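Local coordinates for methionine import ATP-binding protein metN 2 (Enterococcus faecalis, PDB 2QSW), which belongs to the ATP-binding subunits of ABC-type importers and is represented here by its C-terminal NIL domain, an ACT-like alpha/beta fold, at residues G23-L28 / Y70-G75; H31-K36 / K89-T94. One frame throughout, in Å; residues are numbered along the deposited sequence.

Contact 1 (G23-L28 / Y70-G75)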
ATOM      1  N   GLY A  23      13.676  -0.682  -5.252  1.00 16.29           N
ATOM      2  CA  GLY A  23      12.889  -0.268  -4.088  1.00 15.50           C
ATOM      3  C   GLY A  23      11.407  -0.194  -4.405  1.00 15.49           C
ATOM      4  O   GLY A  23      10.873  -0.986  -5.219  1.00 16.20           O
ATOM      5  N   LYS A  24      10.712   0.744  -3.760  1.00 15.00           N
ATOM      6  CA  LYS A  24       9.280   0.954  -3.974  1.00 15.39           C
ATOM      7  C   LYS A  24       9.037   2.419  -4.177  1.00 14.60           C
ATOM      8  O   LYS A  24       9.732   3.253  -3.549  1.00 16.12           O
ATOM      9  CB  LYS A  24       8.476   0.507  -2.733  1.00 15.70           C
ATOM     10  CG  LYS A  24       8.552  -0.973  -2.426  1.00 20.36           C
ATOM     11  CD  LYS A  24       7.941  -1.744  -3.575  1.00 25.89           C
ATOM     12  CE  LYS A  24       7.317  -3.038  -3.192  1.00 28.44           C
ATOM     13  NZ  LYS A  24       6.536  -3.557  -4.370  1.00 25.51           N
ATOM     14  N   ILE A  25       8.075   2.750  -5.027  1.00 14.05           N
ATOM     15  CA  ILE A  25       7.659   4.129  -5.230  1.00 14.11           C
ATOM     16  C   ILE A  25       6.307   4.330  -4.558  1.00 12.52           C
ATOM     17  O   ILE A  25       5.375   3.570  -4.801  1.00 12.15           O
ATOM     18  CB  ILE A  25       7.621   4.526  -6.689  1.00 15.40           C
ATOM     19  CG1 ILE A  25       9.012   4.287  -7.316  1.00 16.91           C
ATOM     20  CG2 ILE A  25       7.191   5.968  -6.775  1.00 15.01           C
ATOM     21  CD1 ILE A  25       9.025   4.459  -8.789  1.00 17.96           C
ATOM     22  N   VAL A  26       6.230   5.341  -3.712  1.00 12.82           N
ATOM     23  CA  VAL A  26       5.050   5.594  -2.902  1.00 13.30           C
ATOM     24  C   VAL A  26       4.576   7.019  -3.095  1.00 13.50           C
ATOM     25  O   VAL A  26       5.396   7.930  -3.310  1.00 13.92           O
ATOM     26  CB  VAL A  26       5.266   5.306  -1.389  1.00 13.65           C
ATOM     27  CG1 VAL A  26       5.381   3.804  -1.094  1.00 15.22           C
ATOM     28  CG2 VAL A  26       6.489   6.023  -0.839  1.00 14.67           C
ATOM     29  N   ARG A  27       3.276   7.209  -2.996  1.00 13.25           N
ATOM     30  CA  ARG A  27       2.665   8.527  -2.993  1.00 14.55           C
ATOM     31  C   ARG A  27       2.259   8.844  -1.567  1.00 13.51           C
ATOM     32  O   ARG A  27       1.570   8.054  -0.945  1.00 13.64           O
ATOM     33  CB  ARG A  27       1.461   8.569  -3.921  1.00 14.65           C
ATOM     34  CG  ARG A  27       0.741   9.915  -3.968  1.00 16.61           C
ATOM     35  CD  ARG A  27      -0.568   9.801  -4.726  1.00 22.08           C
ATOM     36  NE  ARG A  27      -1.499   9.020  -3.902  1.00 27.45           N
ATOM     37  CZ  ARG A  27      -2.408   8.138  -4.335  1.00 31.25           C
ATOM     38  NH1 ARG A  27      -2.613   7.885  -5.626  1.00 33.06           N
ATOM     39  NH2 ARG A  27      -3.158   7.512  -3.432  1.00 31.61           N
ATOM     40  N   LEU A  28       2.717   9.997  -1.061  1.00 13.13           N
ATOM     41  CA  LEU A  28       2.455  10.502   0.278  1.00 13.53           C
ATOM     42  C   LEU A  28       1.491  11.675   0.095  1.00 13.79           C
ATOM     43  O   LEU A  28       1.759  12.559  -0.721  1.00 14.00           O
ATOM     44  CB  LEU A  28       3.742  11.037   0.940  1.00 12.67           C
ATOM     45  CG  LEU A  28       4.747  10.043   1.570  1.00 13.83           C
ATOM     46  CD1 LEU A  28       5.356   9.057   0.545  1.00 15.23           C
ATOM     47  CD2 LEU A  28       5.861  10.828   2.277  1.00 15.66           C
ATOM     48  N   TYR A  70       5.685  12.101  -4.449  1.00 14.46           N
ATOM     49  CA  TYR A  70       6.006  10.749  -4.911  1.00 13.97           C
ATOM     50  C   TYR A  70       7.512  10.531  -4.662  1.00 15.03           C
ATOM     51  O   TYR A  70       8.367  11.325  -5.094  1.00 15.37           O
ATOM     52  CB  TYR A  70       5.727  10.609  -6.387  1.00 14.67           C
ATOM     53  CG  TYR A  70       4.279  10.665  -6.762  1.00 15.81           C
ATOM     54  CD1 TYR A  70       3.570   9.506  -7.014  1.00 16.58           C
ATOM     55  CD2 TYR A  70       3.618  11.885  -6.888  1.00 16.03           C
ATOM     56  CE1 TYR A  70       2.237   9.547  -7.372  1.00 17.10           C
ATOM     57  CE2 TYR A  70       2.283  11.951  -7.263  1.00 17.47           C
ATOM     58  CZ  TYR A  70       1.605  10.764  -7.504  1.00 17.31           C
ATOM     59  OH  TYR A  70       0.298  10.815  -7.876  1.00 21.59           O
ATOM     60  N   ILE A  71       7.822   9.515  -3.888  1.00 14.53           N
ATOM     61  CA  ILE A  71       9.173   9.218  -3.513  1.00 15.41           C
ATOM     62  C   ILE A  71       9.539   7.781  -3.778  1.00 15.11           C
ATOM     63  O   ILE A  71       8.683   6.875  -3.717  1.00 14.77           O
ATOM     64  CB  ILE A  71       9.431   9.534  -2.027  1.00 16.03           C
ATOM     65  CG1 ILE A  71       8.678   8.658  -1.046  1.00 16.92           C
ATOM     66  CG2 ILE A  71       9.222  11.001  -1.708  1.00 16.08           C
ATOM     67  CD1 ILE A  71       9.149   8.898   0.412  1.00 18.43           C
ATOM     68  N   GLN A  72      10.788   7.567  -4.125  1.00 14.68           N
ATOM     69  CA  GLN A  72      11.363   6.231  -4.171  1.00 14.40           C
ATOM     70  C   GLN A  72      12.019   5.922  -2.819  1.00 13.83           C
ATOM     71  O   GLN A  72      12.861   6.686  -2.354  1.00 14.23           O
ATOM     72  CB  GLN A  72      12.382   6.079  -5.295  1.00 14.50           C
ATOM     73  CG  GLN A  72      12.998   4.707  -5.365  1.00 13.83           C
ATOM     74  CD  GLN A  72      14.161   4.669  -6.347  1.00 16.05           C
ATOM     75  OE1 GLN A  72      14.985   5.602  -6.368  1.00 20.23           O
ATOM     76  NE2 GLN A  72      14.267   3.583  -7.138  1.00 16.87           N
ATOM     77  N   LEU A  73      11.589   4.832  -2.183  1.00 13.97           N
ATOM     78  CA  LEU A  73      12.233   4.308  -0.999  1.00 13.46           C
ATOM     79  C   LEU A  73      13.161   3.172  -1.375  1.00 13.71           C
ATOM     80  O   LEU A  73      12.718   2.245  -2.054  1.00 13.65           O
ATOM     81  CB  LEU A  73      11.209   3.776   0.008  1.00 13.95           C
ATOM     82  CG  LEU A  73      10.246   4.810   0.583  1.00 13.85           C
ATOM     83  CD1 LEU A  73       9.143   4.168   1.428  1.00 13.53           C
ATOM     84  CD2 LEU A  73      11.026   5.800   1.430  1.00 16.60           C
ATOM     85  N   LEU A  74      14.409   3.221  -0.912  1.00 14.00           N
ATOM     86  CA  LEU A  74      15.360   2.132  -1.062  1.00 14.65           C
ATOM     87  C   LEU A  74      15.760   1.587   0.295  1.00 14.30           C
ATOM     88  O   LEU A  74      15.870   2.317   1.277  1.00 15.66           O
ATOM     89  CB  LEU A  74      16.616   2.590  -1.786  1.00 14.90           C
ATOM     90  CG  LEU A  74      16.399   3.107  -3.191  1.00 16.72           C
ATOM     91  CD1 LEU A  74      17.718   3.677  -3.673  1.00 16.86           C
ATOM     92  CD2 LEU A  74      15.940   2.038  -4.176  1.00 19.62           C
ATOM     93  N   GLY A  75      15.997   0.285   0.339  1.00 14.61           N
ATOM     94  CA  GLY A  75      16.428  -0.379   1.563  1.00 15.39           C
ATOM     95  C   GLY A  75      15.929  -1.812   1.546  1.00 15.81           C
ATOM     96  O   GLY A  75      15.430  -2.292   0.541  1.00 16.89           O
TER
HETATM   97  O   HOH W   1      -1.248   8.748  -8.293  1.00 37.53           O
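Lys24 and Leu73 grip each other through two backbone hydrogen bonds, the shorter running from Leu73 N to Lys24 O at 2.8 Å. Two residues on, Val26 and Ile71 repeat the exchange, with Val26 N 2.9 Å from Ile71 O. These are the hydrogen-bonded pairs of an antiparallel register; Ile25 with Gln72 and Arg27 with Tyr70 are the non-hydrogen-bonded pairs between and beyond them. At the end of the pairing, Gly23, at positive phi, brings its CA to 3.2 Å from Leu73 O in a CA-H...O contact.

The polar reach of the contact extends to a water that joins Arg27 to Tyr70. Arg27 NH1 donates to it at 3.1 Å, and Tyr70 OH lies 2.6 Å from the same oxygen, which sits in plane at the edge of both flat groups. Arg27 CG, anti to the backbone N (chi1 179°), rests over one face of the phenol in a CH-pi contact, 3.9 Å from the centroid of the Tyr70 ring. The guanidinium beyond is turned 84° from the ring, and its NH2 bonds to Asn99 and Glu100 of the second subunit.

On the other side of the sheet the packing is aliphatic, and tight at one point. Val26 CG2 meets Ile71 CG1 at only 3.4 Å, each of the two carbons lying between its own backbone N and carbonyl carbon. Leu28 CD1 reaches the same Ile71 CG1 at 3.7 Å, the two side chains crossing at about a right angle.

This is the central strand pair of the antiparallel sheet of the ACT-like domain, whose strand order 2-3-1-4 is that of a ferredoxin-like fold. Helix 77-89 covers the Val26, Leu28 and Leu73 side, helix 13-19 packs on Ile25 and Tyr70, and strands 93-96 and 50-61 flank the pair.

Contact 2 (H31-K36 / K89-T94). With ZN (zinc ion), chain B.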
ATOM      1  N   HIS A  31      -2.443  16.579   4.397  1.00 13.21           N
ATOM      2  CA  HIS A  31      -3.670  17.387   4.504  1.00 13.67           C
ATOM      3  C   HIS A  31      -3.576  18.397   5.646  1.00 14.69           C
ATOM      4  O   HIS A  31      -4.549  19.100   5.928  1.00 15.75           O
ATOM      5  CB  HIS A  31      -4.893  16.492   4.735  1.00 14.14           C
ATOM      6  CG  HIS A  31      -5.062  15.412   3.714  1.00 15.01           C
ATOM      7  ND1 HIS A  31      -4.547  14.116   3.855  1.00 13.27           N
ATOM      8  CD2 HIS A  31      -5.719  15.445   2.533  1.00 14.00           C
ATOM      9  CE1 HIS A  31      -4.889  13.420   2.784  1.00 13.18           C
ATOM     10  NE2 HIS A  31      -5.594  14.200   1.964  1.00 15.09           N
ATOM     11  N   GLY A  32      -2.428  18.489   6.293  1.00 14.21           N
ATOM     12  CA  GLY A  32      -2.203  19.378   7.433  1.00 14.47           C
ATOM     13  C   GLY A  32      -2.384  18.718   8.770  1.00 15.29           C
ATOM     14  O   GLY A  32      -2.076  19.337   9.801  1.00 16.52           O
ATOM     15  N   GLU A  33      -2.903  17.475   8.760  1.00 14.35           N
ATOM     16  CA  GLU A  33      -3.056  16.714   9.980  1.00 14.47           C
ATOM     17  C   GLU A  33      -1.847  15.851  10.354  1.00 15.03           C
ATOM     18  O   GLU A  33      -1.788  15.274  11.449  1.00 15.68           O
ATOM     19  CB  GLU A  33      -4.320  15.844   9.922  1.00 13.98           C
ATOM     20  CG  GLU A  33      -4.195  14.465   9.297  1.00 13.15           C
ATOM     21  CD  GLU A  33      -3.992  14.394   7.773  1.00 12.81           C
ATOM     22  OE1 GLU A  33      -3.500  15.361   7.119  1.00 14.65           O
ATOM     23  OE2 GLU A  33      -4.252  13.303   7.175  1.00 14.37           O
ATOM     24  N   GLN A  34      -0.880  15.783   9.444  1.00 14.83           N
ATOM     25  CA  GLN A  34       0.310  14.951   9.671  1.00 14.39           C
ATOM     26  C   GLN A  34       1.080  15.342  10.924  1.00 14.26           C
ATOM     27  O   GLN A  34       1.032  16.495  11.382  1.00 14.61           O
ATOM     28  CB  GLN A  34       1.240  14.997   8.458  1.00 13.57           C
ATOM     29  CG  GLN A  34       1.797  16.395   8.189  1.00 13.73           C
ATOM     30  CD  GLN A  34       0.957  17.217   7.172  1.00 12.63           C
ATOM     31  OE1 GLN A  34      -0.173  16.881   6.853  1.00 14.54           O
ATOM     32  NE2 GLN A  34       1.555  18.322   6.665  1.00 16.24           N
ATOM     33  N   ALA A  35       1.818  14.376  11.460  1.00 14.35           N
ATOM     34  CA  ALA A  35       2.654  14.572  12.619  1.00 15.55           C
ATOM     35  C   ALA A  35       3.549  15.802  12.426  1.00 16.51           C
ATOM     36  O   ALA A  35       4.115  16.017  11.337  1.00 17.85           O
ATOM     37  CB  ALA A  35       3.523  13.313  12.877  1.00 16.14           C
ATOM     38  N   LYS A  36       3.681  16.594  13.481  1.00 18.17           N
ATOM     39  CA  LYS A  36       4.505  17.821  13.451  1.00 19.28           C
ATOM     40  C   LYS A  36       5.925  17.473  13.857  1.00 19.32           C
ATOM     41  O   LYS A  36       6.399  17.736  14.974  1.00 20.90           O
ATOM     42  CB  LYS A  36       3.867  18.873  14.319  1.00 20.14           C
ATOM     43  CG  LYS A  36       2.613  19.384  13.674  1.00 20.83           C
ATOM     44  CD  LYS A  36       1.833  20.311  14.648  1.00 23.74           C
ATOM     45  CE  LYS A  36       0.377  20.511  14.210  1.00 26.61           C
ATOM     46  NZ  LYS A  36       0.255  21.134  12.874  1.00 32.87           N
ATOM     47  N   LYS A  89       0.954   5.843  10.074  1.00 11.70           N
ATOM     48  CA  LYS A  89       0.717   6.036  11.517  1.00 13.10           C
ATOM     49  C   LYS A  89       1.015   7.470  11.960  1.00 12.99           C
ATOM     50  O   LYS A  89       0.385   7.997  12.884  1.00 14.14           O
ATOM     51  CB  LYS A  89       1.522   5.026  12.332  1.00 13.26           C
ATOM     52  CG  LYS A  89       0.989   3.573  12.135  1.00 13.98           C
ATOM     53  CD  LYS A  89       1.821   2.507  12.899  1.00 15.88           C
ATOM     54  CE  LYS A  89       3.219   2.307  12.286  1.00 16.66           C
ATOM     55  NZ  LYS A  89       3.957   1.202  12.874  1.00 15.58           N
ATOM     56  N   LEU A  90       1.983   8.092  11.289  1.00 13.73           N
ATOM     57  CA  LEU A  90       2.297   9.515  11.442  1.00 13.73           C
ATOM     58  C   LEU A  90       1.290  10.421  10.695  1.00 13.59           C
ATOM     59  O   LEU A  90       1.510  11.631  10.634  1.00 15.54           O
ATOM     60  CB  LEU A  90       3.727   9.804  10.975  1.00 14.26           C
ATOM     61  CG  LEU A  90       4.811   9.099  11.827  1.00 14.82           C
ATOM     62  CD1 LEU A  90       6.178   9.325  11.138  1.00 17.27           C
ATOM     63  CD2 LEU A  90       4.785   9.580  13.295  1.00 14.76           C
ATOM     64  N   ARG A  91       0.188   9.866  10.179  1.00 13.65           N
ATOM     65  CA  ARG A  91      -0.932  10.606   9.571  1.00 13.43           C
ATOM     66  C   ARG A  91      -0.552  11.198   8.224  1.00 13.09           C
ATOM     67  O   ARG A  91      -1.058  12.239   7.797  1.00 14.71           O
ATOM     68  CB  ARG A  91      -1.544  11.601  10.569  1.00 14.05           C
ATOM     69  CG  ARG A  91      -1.921  10.926  11.925  1.00 14.53           C
ATOM     70  CD  ARG A  91      -2.191  11.856  13.105  1.00 14.92           C
ATOM     71  NE  ARG A  91      -3.390  12.653  12.849  1.00 16.84           N
ATOM     72  CZ  ARG A  91      -3.800  13.692  13.580  1.00 17.88           C
ATOM     73  NH1 ARG A  91      -3.103  14.117  14.613  1.00 18.23           N
ATOM     74  NH2 ARG A  91      -4.906  14.345  13.209  1.00 18.02           N
ATOM     75  N   VAL A  92       0.331  10.479   7.521  1.00 13.21           N
ATOM     76  CA  VAL A  92       0.636  10.718   6.148  1.00 12.91           C
ATOM     77  C   VAL A  92       0.116   9.511   5.339  1.00 13.40           C
ATOM     78  O   VAL A  92       0.730   8.438   5.332  1.00 13.26           O
ATOM     79  CB  VAL A  92       2.201  10.895   5.911  1.00 13.83           C
ATOM     80  CG1 VAL A  92       2.463  11.064   4.434  1.00 12.61           C
ATOM     81  CG2 VAL A  92       2.778  12.041   6.729  1.00 13.27           C
ATOM     82  N   GLU A  93      -0.993   9.696   4.651  1.00 12.84           N
ATOM     83  CA  GLU A  93      -1.568   8.621   3.822  1.00 13.44           C
ATOM     84  C   GLU A  93      -0.574   8.258   2.717  1.00 13.48           C
ATOM     85  O   GLU A  93      -0.044   9.122   2.032  1.00 12.97           O
ATOM     86  CB  GLU A  93      -2.875   9.026   3.204  1.00 13.43           C
ATOM     87  CG  GLU A  93      -4.017   9.213   4.184  1.00 14.00           C
ATOM     88  CD  GLU A  93      -4.213  10.655   4.655  1.00 15.67           C
ATOM     89  OE1 GLU A  93      -3.234  11.443   4.618  1.00 16.58           O
ATOM     90  OE2 GLU A  93      -5.342  11.000   5.032  1.00 15.16           O
ATOM     91  N   THR A  94      -0.285   6.971   2.577  1.00 13.43           N
ATOM     92  CA  THR A  94       0.799   6.512   1.734  1.00 14.03           C
ATOM     93  C   THR A  94       0.341   5.271   1.000  1.00 14.42           C
ATOM     94  O   THR A  94      -0.253   4.372   1.587  1.00 15.09           O
ATOM     95  CB  THR A  94       2.039   6.219   2.592  1.00 13.77           C
ATOM     96  OG1 THR A  94       2.413   7.389   3.347  1.00 13.72           O
ATOM     97  CG2 THR A  94       3.231   5.803   1.716  1.00 13.40           C
TER
HETATM   98 ZN    ZN B 201      -3.662  13.231   5.329  1.00 14.58          ZN
HETATM   99  O   HOH W   2      -1.603  13.676   5.573  1.00 13.46           O
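Glu33 and Arg91 bury more surface here than any other residues, and they meet without pairing their charges. Glu33 O stands over one face of the Arg91 guanidinium, above its centre and 3.3 Å from Arg91 CZ. The Glu33 carboxylate turns elsewhere: CG occupies the position between the backbone N and the carbonyl carbon, and the chain bends at chi2 (-71°), which turns CD away from the Arg91 guanidinium. Glu33 OE2 binds a zinc ion at 1.9 Å.

Glu93, the third main contributor, binds the same metal from the facing segment, its OE1 2.0 Å from the zinc. His31 ND1 supplies another ligand at 1.9 Å from the metal. Glu93 OE1 sits at the edge of the imidazole, near its plane, while the Glu93 carboxylate is turned 73° from the ring. A water, 2.1 Å from the zinc, is the fourth ligand, and it donates a hydrogen bond to Arg91 O at 2.7 Å.

Arg91 thus serves as a second-shell residue through its backbone. At positive phi, it is the C-prime residue of a Schellman motif that ends helix 77-89, with backbone bonds from Val92 N to Leu87 O and from Arg91 N to Arg88 O. Just before it, Leu90 O accepts a straight bond from Ala35 N at 2.9 Å, and Ala35 CB packs against Leu90 CD2. Gln34 CB touches Val92 CG2 at 3.8 Å.

Two carboxylates and an imidazole are ligands suited to zinc, and the metal draws together acidic oxygens that would otherwise be expected to repel. With ND1 committed to the metal, a neutral His31 would carry its proton on NE2. Zinc would also be expected to polarise the bound water and strengthen its bond to Arg91 O, coupling the metal site to the helix end.

How the contacts relate
From the N terminus, strand 24-31 enters contact 1 first and runs on into the 31-36 loop, the first half of contact 2. The chain then makes helix 39-47 and strand 50-61 before 70-75 returns to close contact 1. Helix 77-89 follows, and 89-94 closes contact 2. The two closures therefore cross, since 70-75 falls between the halves of contact 2. Contact 1 joins the two inner strands; contact 2 ties the far end of one of them to strand 93-96, outermost within this chain. They meet directly where Leu28 CB packs 3.7 Å from Val92 CG1 and Val26 touches Thr94.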